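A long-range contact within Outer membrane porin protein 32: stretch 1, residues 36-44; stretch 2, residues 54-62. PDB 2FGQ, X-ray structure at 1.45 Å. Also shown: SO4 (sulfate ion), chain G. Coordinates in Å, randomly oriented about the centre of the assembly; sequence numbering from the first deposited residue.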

# COMPACT_ATOMS: atom_id res chain seq x y z
N THR A 36 0.50 15.59 -11.09
CA THR A 36 0.80 14.26 -10.58
C THR A 36 -0.43 13.63 -9.94
O THR A 36 -1.07 14.21 -9.09
CB THR A 36 1.97 14.30 -9.61
OG1 THR A 36 3.11 14.92 -10.25
CG2 THR A 36 2.38 12.89 -9.18
N SER A 37 -0.73 12.42 -10.39
CA SER A 37 -1.83 11.65 -9.83
C SER A 37 -1.53 11.31 -8.39
O SER A 37 -0.40 11.00 -8.05
CB SER A 37 -2.06 10.34 -10.58
OG SER A 37 -2.28 10.52 -11.94
N ARG A 38 -2.55 11.40 -7.55
CA ARG A 38 -2.34 11.23 -6.12
C ARG A 38 -3.61 10.85 -5.40
O ARG A 38 -4.72 11.03 -5.91
CB ARG A 38 -1.81 12.56 -5.54
CG ARG A 38 -2.84 13.67 -5.45
CD ARG A 38 -2.25 15.08 -5.35
NE ARG A 38 -1.58 15.43 -6.57
CZ ARG A 38 -1.00 16.60 -6.81
NH1 ARG A 38 -0.93 17.53 -5.86
NH2 ARG A 38 -0.48 16.84 -8.01
N LEU A 39 -3.41 10.37 -4.18
CA LEU A 39 -4.51 10.04 -3.25
C LEU A 39 -4.01 10.45 -1.87
O LEU A 39 -2.92 10.11 -1.51
CB LEU A 39 -4.86 8.56 -3.32
CG LEU A 39 -5.92 8.10 -2.32
CD1 LEU A 39 -7.26 8.71 -2.61
CD2 LEU A 39 -6.03 6.59 -2.39
N GLY A 40 -4.81 11.20 -1.13
CA GLY A 40 -4.40 11.69 0.17
C GLY A 40 -5.53 11.96 1.12
O GLY A 40 -6.71 12.03 0.76
N LEU A 41 -5.11 12.13 2.37
CA LEU A 41 -5.98 12.51 3.45
C LEU A 41 -5.29 13.63 4.19
O LEU A 41 -4.11 13.53 4.45
CB LEU A 41 -6.16 11.34 4.41
CG LEU A 41 -6.87 10.09 3.89
CD1 LEU A 41 -6.33 9.49 2.62
CD2 LEU A 41 -6.86 9.02 4.96
N ARG A 42 -6.03 14.66 4.56
CA ARG A 42 -5.48 15.75 5.34
C ARG A 42 -6.48 16.26 6.31
O ARG A 42 -7.69 16.13 6.15
CB ARG A 42 -4.99 16.86 4.44
CG ARG A 42 -6.05 17.47 3.59
CD ARG A 42 -5.48 18.52 2.56
NE ARG A 42 -6.57 19.00 1.69
CZ ARG A 42 -6.57 19.07 0.35
NH1 ARG A 42 -5.51 18.77 -0.41
NH2 ARG A 42 -7.67 19.51 -0.24
N GLY A 43 -6.00 16.83 7.40
CA GLY A 43 -6.91 17.39 8.36
C GLY A 43 -6.28 18.50 9.14
O GLY A 43 -5.08 18.61 9.21
N THR A 44 -7.15 19.30 9.73
CA THR A 44 -6.73 20.41 10.55
C THR A 44 -7.62 20.41 11.79
O THR A 44 -8.82 20.15 11.69
CB THR A 44 -6.86 21.77 9.78
OG1 THR A 44 -5.94 21.81 8.68
CG2 THR A 44 -6.40 22.87 10.58
N GLY A 54 -2.23 19.82 12.37
CA GLY A 54 -2.60 19.26 11.07
C GLY A 54 -1.89 17.97 10.82
O GLY A 54 -0.89 17.65 11.43
N PHE A 55 -2.41 17.21 9.85
CA PHE A 55 -1.68 16.10 9.30
C PHE A 55 -2.00 16.01 7.81
O PHE A 55 -3.00 16.56 7.36
CB PHE A 55 -2.04 14.79 10.02
CG PHE A 55 -3.32 14.20 9.58
CD1 PHE A 55 -3.37 13.26 8.56
CD2 PHE A 55 -4.53 14.68 10.08
CE1 PHE A 55 -4.56 12.78 8.09
CE2 PHE A 55 -5.76 14.16 9.61
CZ PHE A 55 -5.74 13.21 8.61
N TRP A 56 -1.14 15.33 7.07
CA TRP A 56 -1.30 15.20 5.63
C TRP A 56 -0.59 13.95 5.18
O TRP A 56 0.62 13.78 5.41
CB TRP A 56 -0.68 16.45 5.02
CG TRP A 56 -0.93 16.64 3.56
CD1 TRP A 56 -0.70 15.76 2.54
CD2 TRP A 56 -1.42 17.83 2.96
NE1 TRP A 56 -1.00 16.35 1.34
CE2 TRP A 56 -1.46 17.61 1.56
CE3 TRP A 56 -1.84 19.06 3.45
CZ2 TRP A 56 -1.92 18.56 0.64
CZ3 TRP A 56 -2.29 20.03 2.53
CH2 TRP A 56 -2.32 19.78 1.15
N LEU A 57 -1.34 13.03 4.57
CA LEU A 57 -0.80 11.76 4.08
C LEU A 57 -1.15 11.71 2.60
O LEU A 57 -2.32 11.79 2.24
CB LEU A 57 -1.46 10.56 4.77
CG LEU A 57 -1.19 10.47 6.26
CD1 LEU A 57 -2.09 9.41 6.87
CD2 LEU A 57 0.24 10.19 6.55
N GLU A 58 -0.15 11.61 1.72
CA GLU A 58 -0.40 11.62 0.29
C GLU A 58 0.58 10.72 -0.44
O GLU A 58 1.78 10.74 -0.21
CB GLU A 58 -0.29 13.03 -0.21
CG GLU A 58 -0.55 13.25 -1.68
CD GLU A 58 -0.33 14.68 -2.13
OE1 GLU A 58 -0.77 15.61 -1.42
OE2 GLU A 58 0.23 14.89 -3.23
N GLY A 59 0.04 9.95 -1.38
CA GLY A 59 0.83 9.08 -2.23
C GLY A 59 0.46 9.20 -3.69
O GLY A 59 -0.64 9.59 -4.03
N GLU A 60 1.43 8.84 -4.52
CA GLU A 60 1.22 8.89 -5.96
C GLU A 60 0.35 7.71 -6.40
O GLU A 60 0.37 6.61 -5.84
CB GLU A 60 2.55 8.80 -6.70
CG GLU A 60 2.45 9.06 -8.19
CD GLU A 60 3.76 9.34 -8.90
OE1 GLU A 60 4.81 9.52 -8.24
OE2 GLU A 60 3.69 9.47 -10.17
N ILE A 61 -0.47 8.00 -7.41
CA ILE A 61 -1.29 7.01 -8.11
C ILE A 61 -0.72 6.76 -9.49
O ILE A 61 -0.35 7.67 -10.19
CB ILE A 61 -2.76 7.51 -8.18
CG1 ILE A 61 -3.35 7.54 -6.77
CG2 ILE A 61 -3.60 6.71 -9.17
CD1 ILE A 61 -3.60 6.20 -6.15
N PHE A 62 -0.71 5.50 -9.89
CA PHE A 62 -0.29 5.05 -11.20
C PHE A 62 -1.44 4.30 -11.85
O PHE A 62 -1.56 3.07 -11.68
CB PHE A 62 0.97 4.16 -11.09
CG PHE A 62 2.13 4.82 -10.39
CD1 PHE A 62 3.04 5.61 -11.10
CD2 PHE A 62 2.29 4.68 -9.04
CE1 PHE A 62 4.12 6.23 -10.45
CE2 PHE A 62 3.33 5.29 -8.39
CZ PHE A 62 4.26 6.08 -9.09
S SO4 G . 0.41 20.14 -7.85
O1 SO4 G . -0.55 19.87 -8.95
O2 SO4 G . 1.07 21.49 -8.07
O3 SO4 G . -0.30 20.06 -6.52
O4 SO4 G . 1.44 19.08 -7.81
O HOH W 1 -1.75 17.69 -3.05

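Two neighbouring antiparallel strands of the porin, 38-44 and 54-60, are zipped together by a regular backbone ladder, with apolar side chains packed on one face of the sheet and charged and aromatic ones on the other. The strands run at 177° to each other, their axes approach to 4.6 Å, and the contact buries 782 Å² in all.

Three residue pairs carry reciprocal hydrogen bonds. Leu39 N donates to Gly59 O (2.9 Å) and Gly59 N to Leu39 O (3.0 Å); Leu41 N donates to Leu57 O and Leu57 N to Leu41 O, both at 2.8 Å; Gly43 N donates to Phe55 O (3.0 Å) and Phe55 N to Gly43 O (3.1 Å). Just outside the strands, where Ser37 precedes the first and Ile61 follows the second, Ile61 N donates to Ser37 O (3.1 Å). Between these rungs the chains also make CA-H...O contacts, as from Arg38 CA to Gly59 O (3.2 Å).

One face carries Leu39, Leu41, Phe55 and Leu57, all buried. Leu39 CB meets Ile61 CD1 at 3.9 Å, and Leu41 CB lies 4.3 Å from Phe55 CE1. The Phe55 ring, with chi1 at 79° (p), leans across the neighbouring strand so that Gly43 N lies over one of its faces. Glycine suits this place because an ideal CB on Gly43 would fall 2.7 Å from Phe55 CE2, a clash.

Arg42, Trp56 and Glu58 share the other face. With chi1 at 60° (p) and chi2 and chi3 extended (t), Arg42 sets CD over the face of the indole: CD sits 3.7 Å from the centroid of the Trp56 six-membered ring, 16° off the ring normal, a CH-pi contact that uses the aliphatic part of a charged residue. Trp56 NE1 in turn donates to Glu58 OE1 (2.9 Å), which anchors the indole. Gly40 lies opposite Glu58, and its lack of a side chain matters, since an ideal CB would be 2.8 Å from Leu57 O.

Arg38 points away from the other strand at its CB, yet its guanidinium gathers several partners. NE and NH2 both donate to Thr36 O (2.8 and 2.9 Å), bracing the side chain against its own stretch. Glu58 OE2 lies 3.8 Å from Arg38 NE, a long salt bridge of charges alone because the oxygen is well out of the guanidinium plane. A water bridges the pair through hydrogen bonds, accepting from Arg38 NH1 (2.9 Å) and donating to Glu58 OE1 (2.8 Å). Arg38 NH1 also donates to O3 of the sulfate (2.7 Å), whose negative charge complements the arginine.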